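Local coordinates for bifunctional protein PutA (Bradyrhizobium diazoefficiens, PDB 6BSN), which probably oxidises proline to glutamate in two steps, with an FAD-dependent proline dehydrogenase and an NAD-dependent aldehyde dehydrogenase joined in one chain, at residues 657-662 with 685-690; 790-795 with 835-840. The protein carries 1 engineered substitution. All coordinates share one frame; numbering follows the deposited sequence.

Contact 1. Residues 657-662 with 685-690; sequences SPWNFP and AEQTPR. With PRO (proline), chain H; PRO (proline), chain D.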
ATOM      1  N   SER A 657     -15.205  26.030  39.688  1.00 30.86           N
ATOM      2  CA  SER A 657     -15.934  26.275  38.456  1.00 33.41           C
ATOM      3  C   SER A 657     -16.872  27.471  38.608  1.00 35.09           C
ATOM      4  O   SER A 657     -17.342  27.760  39.716  1.00 33.65           O
ATOM      5  CB  SER A 657     -16.751  25.042  38.039  1.00 34.21           C
ATOM      6  OG  SER A 657     -17.643  24.658  39.068  1.00 34.03           O
ATOM      7  N   PRO A 658     -17.169  28.174  37.515  1.00 30.13           N
ATOM      8  CA  PRO A 658     -18.007  29.372  37.580  1.00 28.99           C
ATOM      9  C   PRO A 658     -19.492  29.044  37.492  1.00 33.67           C
ATOM     10  O   PRO A 658     -19.895  27.910  37.230  1.00 28.38           O
ATOM     11  CB  PRO A 658     -17.573  30.165  36.336  1.00 26.52           C
ATOM     12  CG  PRO A 658     -17.078  29.122  35.354  1.00 31.94           C
ATOM     13  CD  PRO A 658     -16.824  27.834  36.123  1.00 34.10           C
ATOM     14  N   TRP A 659     -20.307  30.087  37.700  1.00 33.53           N
ATOM     15  CA  TRP A 659     -21.757  29.958  37.602  1.00 32.55           C
ATOM     16  C   TRP A 659     -22.275  30.094  36.170  1.00 35.74           C
ATOM     17  O   TRP A 659     -23.438  29.753  35.911  1.00 34.15           O
ATOM     18  CB  TRP A 659     -22.454  31.000  38.504  1.00 34.55           C
ATOM     19  CG  TRP A 659     -21.961  32.430  38.336  1.00 32.99           C
ATOM     20  CD1 TRP A 659     -21.097  33.107  39.166  1.00 34.59           C
ATOM     21  CD2 TRP A 659     -22.295  33.346  37.280  1.00 31.76           C
ATOM     22  NE1 TRP A 659     -20.881  34.388  38.692  1.00 32.76           N
ATOM     23  CE2 TRP A 659     -21.603  34.558  37.538  1.00 31.52           C
ATOM     24  CE3 TRP A 659     -23.112  33.263  36.141  1.00 34.01           C
ATOM     25  CZ2 TRP A 659     -21.699  35.670  36.695  1.00 32.34           C
ATOM     26  CZ3 TRP A 659     -23.208  34.371  35.302  1.00 31.52           C
ATOM     27  CH2 TRP A 659     -22.502  35.556  35.584  1.00 40.00           C
ATOM     28  N   ASN A 660     -21.464  30.597  35.242  1.00 30.28           N
ATOM     29  CA  ASN A 660     -22.000  30.930  33.925  1.00 34.10           C
ATOM     30  C   ASN A 660     -21.992  29.761  32.951  1.00 42.46           C
ATOM     31  O   ASN A 660     -22.719  29.809  31.953  1.00 43.63           O
ATOM     32  CB  ASN A 660     -21.248  32.123  33.323  1.00 33.08           C
ATOM     33  CG  ASN A 660     -19.785  32.143  33.695  1.00 41.93           C
ATOM     34  OD1 ASN A 660     -18.947  31.626  32.956  1.00 36.25           O
ATOM     35  ND2 ASN A 660     -19.462  32.762  34.850  1.00 41.08           N
ATOM     36  N   PHE A 661     -21.182  28.731  33.205  1.00 38.90           N
ATOM     37  CA  PHE A 661     -21.312  27.427  32.553  1.00 27.96           C
ATOM     38  C   PHE A 661     -21.262  26.379  33.656  1.00 32.97           C
ATOM     39  O   PHE A 661     -20.273  25.652  33.831  1.00 33.49           O
ATOM     40  CB  PHE A 661     -20.253  27.213  31.472  1.00 32.84           C
ATOM     41  CG  PHE A 661     -20.526  28.009  30.220  1.00 34.76           C
ATOM     42  CD1 PHE A 661     -19.971  29.269  30.043  1.00 34.02           C
ATOM     43  CD2 PHE A 661     -21.371  27.508  29.239  1.00 33.95           C
ATOM     44  CE1 PHE A 661     -20.244  30.007  28.890  1.00 39.14           C
ATOM     45  CE2 PHE A 661     -21.651  28.231  28.086  1.00 31.88           C
ATOM     46  CZ  PHE A 661     -21.092  29.480  27.907  1.00 32.58           C
ATOM     47  N   PRO A 662     -22.346  26.282  34.429  1.00 31.88           N
ATOM     48  CA  PRO A 662     -22.309  25.521  35.677  1.00 29.87           C
ATOM     49  C   PRO A 662     -22.327  24.017  35.473  1.00 32.75           C
ATOM     50  O   PRO A 662     -22.193  23.272  36.458  1.00 30.87           O
ATOM     51  CB  PRO A 662     -23.579  25.984  36.406  1.00 31.74           C
ATOM     52  CG  PRO A 662     -24.406  26.734  35.391  1.00 27.44           C
ATOM     53  CD  PRO A 662     -23.711  26.697  34.069  1.00 30.91           C
ATOM     54  N   ALA A 685     -19.520  27.046  41.859  1.00 39.86           N
ATOM     55  CA  ALA A 685     -19.915  28.400  42.226  1.00 37.30           C
ATOM     56  C   ALA A 685     -21.051  28.376  43.240  1.00 40.62           C
ATOM     57  O   ALA A 685     -21.934  27.514  43.203  1.00 41.79           O
ATOM     58  CB  ALA A 685     -20.340  29.207  40.998  1.00 31.99           C
ATOM     59  N   GLU A 686     -21.012  29.342  44.147  1.00 40.23           N
ATOM     60  CA  GLU A 686     -22.040  29.469  45.171  1.00 48.69           C
ATOM     61  C   GLU A 686     -23.442  29.528  44.571  1.00 43.19           C
ATOM     62  O   GLU A 686     -24.399  29.019  45.164  1.00 39.36           O
ATOM     63  CB  GLU A 686     -21.756  30.727  45.980  1.00 59.09           C
ATOM     64  CG  GLU A 686     -22.260  30.727  47.367  1.00 70.98           C
ATOM     65  CD  GLU A 686     -21.610  31.824  48.160  1.00 83.03           C
ATOM     66  OE1 GLU A 686     -20.634  31.531  48.875  1.00 87.04           O
ATOM     67  OE2 GLU A 686     -22.039  32.987  48.020  1.00 87.83           O
ATOM     68  N   GLN A 687     -23.587  30.167  43.401  1.00 40.88           N
ATOM     69  CA  GLN A 687     -24.902  30.373  42.796  1.00 41.70           C
ATOM     70  C   GLN A 687     -25.474  29.129  42.113  1.00 42.07           C
ATOM     71  O   GLN A 687     -26.689  29.083  41.861  1.00 35.47           O
ATOM     72  CB  GLN A 687     -24.860  31.518  41.771  1.00 40.08           C
ATOM     73  CG  GLN A 687     -24.503  32.910  42.329  1.00 40.78           C
ATOM     74  CD  GLN A 687     -23.008  33.224  42.296  1.00 45.00           C
ATOM     75  OE1 GLN A 687     -22.153  32.328  42.374  1.00 44.53           O
ATOM     76  NE2 GLN A 687     -22.687  34.509  42.167  1.00 42.17           N
ATOM     77  N   THR A 688     -24.657  28.131  41.769  1.00 37.14           N
ATOM     78  CA  THR A 688     -25.124  27.006  40.955  1.00 34.76           C
ATOM     79  C   THR A 688     -24.669  25.648  41.490  1.00 37.60           C
ATOM     80  O   THR A 688     -24.072  24.853  40.758  1.00 41.00           O
ATOM     81  CB  THR A 688     -24.668  27.203  39.508  1.00 37.12           C
ATOM     82  OG1 THR A 688     -23.231  27.264  39.453  1.00 34.30           O
ATOM     83  CG2 THR A 688     -25.261  28.497  38.932  1.00 32.86           C
ATOM     84  N   PRO A 689     -24.984  25.311  42.771  1.00 44.38           N
ATOM     85  CA  PRO A 689     -24.565  24.001  43.295  1.00 39.52           C
ATOM     86  C   PRO A 689     -25.479  22.855  42.889  1.00 40.52           C
ATOM     87  O   PRO A 689     -25.043  21.698  42.864  1.00 37.70           O
ATOM     88  CB  PRO A 689     -24.590  24.208  44.817  1.00 35.95           C
ATOM     89  CG  PRO A 689     -25.674  25.204  45.022  1.00 40.89           C
ATOM     90  CD  PRO A 689     -25.628  26.131  43.819  1.00 38.77           C
ATOM     91  N   ARG A 690     -26.752  23.141  42.594  1.00 38.39           N
ATOM     92  CA  ARG A 690     -27.679  22.038  42.370  1.00 40.23           C
ATOM     93  C   ARG A 690     -27.322  21.266  41.109  1.00 38.28           C
ATOM     94  O   ARG A 690     -27.303  20.027  41.123  1.00 42.16           O
ATOM     95  CB  ARG A 690     -29.123  22.543  42.322  1.00 46.78           C
TER
HETATM   96  N   PRO H2006     -15.874  37.137  37.019  0.89 46.57           N
HETATM   97  CA  PRO H2006     -16.629  35.902  37.126  0.89 47.03           C
HETATM   98  C   PRO H2006     -16.111  34.921  36.055  0.89 46.58           C
HETATM   99  O   PRO H2006     -15.039  35.209  35.457  0.89 47.61           O
HETATM  100  CB  PRO H2006     -18.108  36.169  36.958  0.89 43.81           C
HETATM  101  CG  PRO H2006     -18.214  37.676  36.732  0.89 38.42           C
HETATM  102  CD  PRO H2006     -16.747  38.181  36.578  0.89 41.45           C
HETATM  103  OXT PRO H2006     -16.733  33.849  35.781  0.89 41.43           O
HETATM  104  N   PRO D2002     -17.163  28.514  26.237  1.00 40.61           N
HETATM  105  CA  PRO D2002     -17.702  29.867  26.201  1.00 38.53           C
HETATM  106  C   PRO D2002     -17.816  30.358  24.748  1.00 31.53           C
HETATM  107  O   PRO D2002     -17.048  29.903  23.870  1.00 28.86           O
HETATM  108  CB  PRO D2002     -16.821  30.789  27.006  1.00 36.43           C
HETATM  109  CG  PRO D2002     -15.940  29.830  27.806  1.00 38.04           C
HETATM  110  CD  PRO D2002     -15.930  28.514  26.960  1.00 35.78           C
HETATM  111  OXT PRO D2002     -18.669  31.221  24.443  1.00 32.27           O
HETATM  112  O   HOH W   1     -20.141  25.985  39.120  1.00 32.68           O
HETATM  113  O   HOH W   2     -21.940  24.223  38.907  1.00 35.16           O

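Contact 2. Residues 790-795 with 835-840; sequences AGQRAS and PVIDVE. Engineered in segment 790-795: Ala794 (natural residue Cys). With PRO (proline), chain D.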
ATOM      1  N   ALA A 790     -26.827  37.315  28.017  1.00 30.08           N
ATOM      2  CA  ALA A 790     -26.662  38.591  28.724  1.00 23.60           C
ATOM      3  C   ALA A 790     -25.189  38.985  28.855  1.00 23.35           C
ATOM      4  O   ALA A 790     -24.782  39.607  29.837  1.00 28.73           O
ATOM      5  CB  ALA A 790     -27.330  38.540  30.105  1.00 25.26           C
ATOM      6  N   GLY A 791     -24.369  38.630  27.865  1.00 22.70           N
ATOM      7  CA  GLY A 791     -22.960  38.928  27.967  1.00 29.06           C
ATOM      8  C   GLY A 791     -22.236  38.173  29.061  1.00 29.82           C
ATOM      9  O   GLY A 791     -21.098  38.524  29.385  1.00 30.04           O
ATOM     10  N   GLN A 792     -22.866  37.163  29.652  1.00 30.56           N
ATOM     11  CA  GLN A 792     -22.268  36.398  30.751  1.00 31.60           C
ATOM     12  C   GLN A 792     -21.463  35.219  30.196  1.00 30.11           C
ATOM     13  O   GLN A 792     -21.714  34.044  30.482  1.00 37.16           O
ATOM     14  CB  GLN A 792     -23.349  35.939  31.732  1.00 23.90           C
ATOM     15  CG  GLN A 792     -24.088  37.096  32.427  1.00 25.10           C
ATOM     16  CD  GLN A 792     -25.120  36.636  33.458  1.00 32.63           C
ATOM     17  OE1 GLN A 792     -25.197  37.166  34.571  1.00 32.69           O
ATOM     18  NE2 GLN A 792     -25.918  35.656  33.087  1.00 31.53           N
ATOM     19  N   ARG A 793     -20.462  35.566  29.390  1.00 27.83           N
ATOM     20  CA  ARG A 793     -19.549  34.606  28.779  1.00 26.94           C
ATOM     21  C   ARG A 793     -18.161  35.218  28.780  1.00 27.86           C
ATOM     22  O   ARG A 793     -18.006  36.407  28.497  1.00 33.43           O
ATOM     23  CB  ARG A 793     -19.925  34.275  27.336  1.00 25.16           C
ATOM     24  CG  ARG A 793     -21.204  33.510  27.129  1.00 33.73           C
ATOM     25  CD  ARG A 793     -21.438  33.361  25.628  1.00 30.89           C
ATOM     26  NE  ARG A 793     -22.626  32.581  25.298  1.00 36.38           N
ATOM     27  CZ  ARG A 793     -22.604  31.334  24.841  1.00 31.36           C
ATOM     28  NH1 ARG A 793     -21.445  30.718  24.659  1.00 26.30           N
ATOM     29  NH2 ARG A 793     -23.740  30.708  24.566  1.00 33.07           N
ATOM     30  N   ALA A 794     -17.156  34.407  29.088  1.00 24.99           N
ATOM     31  CA  ALA A 794     -15.790  34.910  29.107  1.00 23.87           C
ATOM     32  C   ALA A 794     -15.341  35.326  27.719  1.00 23.47           C
ATOM     33  O   ALA A 794     -14.464  36.186  27.582  1.00 28.73           O
ATOM     34  CB  ALA A 794     -14.845  33.848  29.686  1.00 27.26           C
ATOM     35  N   SER A 795     -15.933  34.720  26.688  1.00 23.24           N
ATOM     36  CA  SER A 795     -15.619  34.961  25.284  1.00 24.34           C
ATOM     37  C   SER A 795     -16.325  36.182  24.693  1.00 27.34           C
ATOM     38  O   SER A 795     -16.077  36.514  23.527  1.00 30.29           O
ATOM     39  CB  SER A 795     -16.038  33.743  24.468  1.00 27.60           C
ATOM     40  OG  SER A 795     -17.438  33.513  24.661  1.00 25.11           O
ATOM     41  N   PRO A 835     -32.218  36.757  32.608  1.00 32.79           N
ATOM     42  CA  PRO A 835     -31.704  37.591  33.698  1.00 33.63           C
ATOM     43  C   PRO A 835     -30.221  37.353  33.921  1.00 33.61           C
ATOM     44  O   PRO A 835     -29.652  36.348  33.489  1.00 34.78           O
ATOM     45  CB  PRO A 835     -32.524  37.133  34.908  1.00 38.82           C
ATOM     46  CG  PRO A 835     -32.797  35.701  34.620  1.00 38.83           C
ATOM     47  CD  PRO A 835     -33.024  35.634  33.117  1.00 36.15           C
ATOM     48  N   VAL A 836     -29.582  38.319  34.585  1.00 33.64           N
ATOM     49  CA  VAL A 836     -28.217  38.114  35.055  1.00 38.53           C
ATOM     50  C   VAL A 836     -28.272  37.277  36.333  1.00 36.30           C
ATOM     51  O   VAL A 836     -29.344  37.114  36.929  1.00 33.54           O
ATOM     52  CB  VAL A 836     -27.474  39.445  35.259  1.00 40.38           C
ATOM     53  CG1 VAL A 836     -27.242  40.116  33.923  1.00 37.70           C
ATOM     54  CG2 VAL A 836     -28.255  40.350  36.183  1.00 39.70           C
ATOM     55  N   ILE A 837     -27.121  36.741  36.761  1.00 31.09           N
ATOM     56  CA  ILE A 837     -27.124  35.611  37.694  1.00 36.54           C
ATOM     57  C   ILE A 837     -27.770  35.979  39.030  1.00 37.73           C
ATOM     58  O   ILE A 837     -28.583  35.216  39.555  1.00 39.41           O
ATOM     59  CB  ILE A 837     -25.699  35.050  37.880  1.00 39.29           C
ATOM     60  CG1 ILE A 837     -25.747  33.744  38.686  1.00 36.33           C
ATOM     61  CG2 ILE A 837     -24.789  36.041  38.588  1.00 35.54           C
ATOM     62  CD1 ILE A 837     -26.673  32.694  38.112  1.00 29.88           C
ATOM     63  N   ASP A 838     -27.459  37.151  39.584  1.00 37.38           N
ATOM     64  CA  ASP A 838     -28.044  37.544  40.862  1.00 40.49           C
ATOM     65  C   ASP A 838     -27.981  39.065  41.023  1.00 46.99           C
ATOM     66  O   ASP A 838     -27.457  39.795  40.169  1.00 39.01           O
ATOM     67  CB  ASP A 838     -27.377  36.806  42.038  1.00 42.75           C
ATOM     68  CG  ASP A 838     -25.883  37.076  42.160  1.00 41.17           C
ATOM     69  OD1 ASP A 838     -25.385  38.082  41.615  1.00 47.44           O
ATOM     70  OD2 ASP A 838     -25.203  36.263  42.820  1.00 45.92           O
ATOM     71  N   VAL A 839     -28.552  39.530  42.138  1.00 51.98           N
ATOM     72  CA  VAL A 839     -28.679  40.959  42.432  1.00 50.11           C
ATOM     73  C   VAL A 839     -27.318  41.643  42.526  1.00 38.79           C
ATOM     74  O   VAL A 839     -27.164  42.805  42.130  1.00 38.92           O
ATOM     75  CB  VAL A 839     -29.500  41.133  43.722  1.00 52.59           C
ATOM     76  CG1 VAL A 839     -29.153  42.436  44.428  1.00 59.29           C
ATOM     77  CG2 VAL A 839     -30.978  41.082  43.378  1.00 46.84           C
ATOM     78  N   GLU A 840     -26.313  40.939  43.037  1.00 38.45           N
ATOM     79  CA  GLU A 840     -24.984  41.526  43.141  1.00 38.81           C
ATOM     80  C   GLU A 840     -24.387  41.738  41.760  1.00 44.32           C
ATOM     81  O   GLU A 840     -23.777  42.780  41.493  1.00 41.31           O
ATOM     82  CB  GLU A 840     -24.086  40.628  43.991  1.00 38.84           C
ATOM     83  CG  GLU A 840     -24.583  40.451  45.427  1.00 55.18           C
ATOM     84  CD  GLU A 840     -25.554  39.274  45.605  1.00 67.76           C
ATOM     85  OE1 GLU A 840     -26.402  39.030  44.718  1.00 64.88           O
ATOM     86  OE2 GLU A 840     -25.441  38.567  46.636  1.00 74.27           O
TER
HETATM   87  N   PRO D2002     -17.163  28.514  26.237  1.00 40.61           N
HETATM   88  CA  PRO D2002     -17.702  29.867  26.201  1.00 38.53           C
HETATM   89  C   PRO D2002     -17.816  30.358  24.748  1.00 31.53           C
HETATM   90  O   PRO D2002     -17.048  29.903  23.870  1.00 28.86           O
HETATM   91  CB  PRO D2002     -16.821  30.789  27.006  1.00 36.43           C
HETATM   92  CG  PRO D2002     -15.940  29.830  27.806  1.00 38.04           C
HETATM   93  CD  PRO D2002     -15.930  28.514  26.960  1.00 35.78           C
HETATM   94  OXT PRO D2002     -18.669  31.221  24.443  1.00 32.27           O
HETATM   95  O   HOH W   3     -27.844  34.303  34.783  1.00 41.23           O

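Contact 1. Residues 657-662 with 685-690
Trp659 is the main side chain of this contact, and it meets three residues of 685-690 with different parts of itself. Its CB lies 3.7 Å from CB of Ala685, and that methyl sits at the edge of the indole, near the ring plane. On the pyrrole part, Gln687 OE1 approaches CD1 to 3.5 Å; the indole and amide planes are inclined by 56°, which excludes a parallel stack. The bend of Gln687 at chi2 (91°) brings its amide obliquely up to CD1 of the indole, and its NE2 is probably hydrogen-bonded to Asp838, which would restrain the turn of the amide. CG of Trp659 lies between its backbone N and carbonyl carbon (chi1 50°), which folds the indole back, and Asn660 ND2 lies 3.7 Å above its plane, over the centre. The same ND2 donates to OXT of the chain H proline at 3.1 Å, while CB of that proline lies 3.6 Å from Trp659 CZ2. Thr688 packs on Pro662 and on Trp659: its OG1 comes to 3.3 Å from Pro662 CB, the two side chains crossing at about a right angle, and its CG2 reaches CB of Trp659. Water joins the backbones. One molecule accepts from Ala685 N, is hydrogen-bonded to Ser657 OG and lies within bonding distance of Pro658 O; a second bridges Pro662 O and Thr688 O. Ser657 and Trp659 belong to the NAD(+) site, and the two segments follow parallel neighbouring strands of a Rossmann-type sheet. Packing against Ala685, Thr688 and the Gln687 amide thus accounts for the indole's contact across the segments, whereas water supplies the clear hydrogen bonds; a tryptophan of the NAD(+) site here offers apolar contact to proline beside an amide that holds its carboxylate.

Contact 2. Residues 790-795 with 835-840
Gln792 lays its amide against the backbone of Val836 and Ile837, with OE1 3.2 Å from Val836 CA. CG stands anti to the carbonyl carbon (chi1 -63°) and the chain is extended beyond it, which carries the amide across to 835-840. There OE1 accepts from Ile837 N at 2.9 Å; the donor lies in the carbonyl plane on a lone pair, although the N-H...O angle is a bent 136°. The other branch, NE2, donates to a water 2.9 Å away that in turn donates to Pro835 O. With an alanine in place of Gln792, Ile837 N is likely to lose its side-chain acceptor, and the water its link to the loop. Beside the amide, Ala790 CB and Val836 CG1 make a looser apolar contact at 4.1 Å. Further along the same loop, away from 835-840, Arg793 NH1 and Ser795 OG both donate to OXT of the chain D proline, at 2.8 and 2.6 Å. Between them is Ala794, an engineered replacement of the cysteine at the predicted active site. One amide therefore meets the residues leading into helix 839-855 directly through OE1 and through water from NE2, tying the loop carrying the predicted active-site position to them by polar bonds.

Contacts 1 and 2 come in series along the chain, their centres about 12 Å apart, and all four segments belong to the aldehyde dehydrogenase family region. Contact 1 joins the loop after strand 641-656 to the start of helix 689-702, on the NAD(+)-binding side; contact 2 joins the loop before strand 797-803, which belongs to a different sheet, to the start of helix 839-855. They meet directly: Gln687 NE2 is 3.1 Å from Asp838 OD2, a probable hydrogen bond, and Trp659 CH2 packs 3.3 Å from Gln792 OE1. Both also touch the chain D proline, through Phe661, Arg793 and Ser795, so the loop of the NAD(+) site and the loop of the predicted catalytic position lie side by side there.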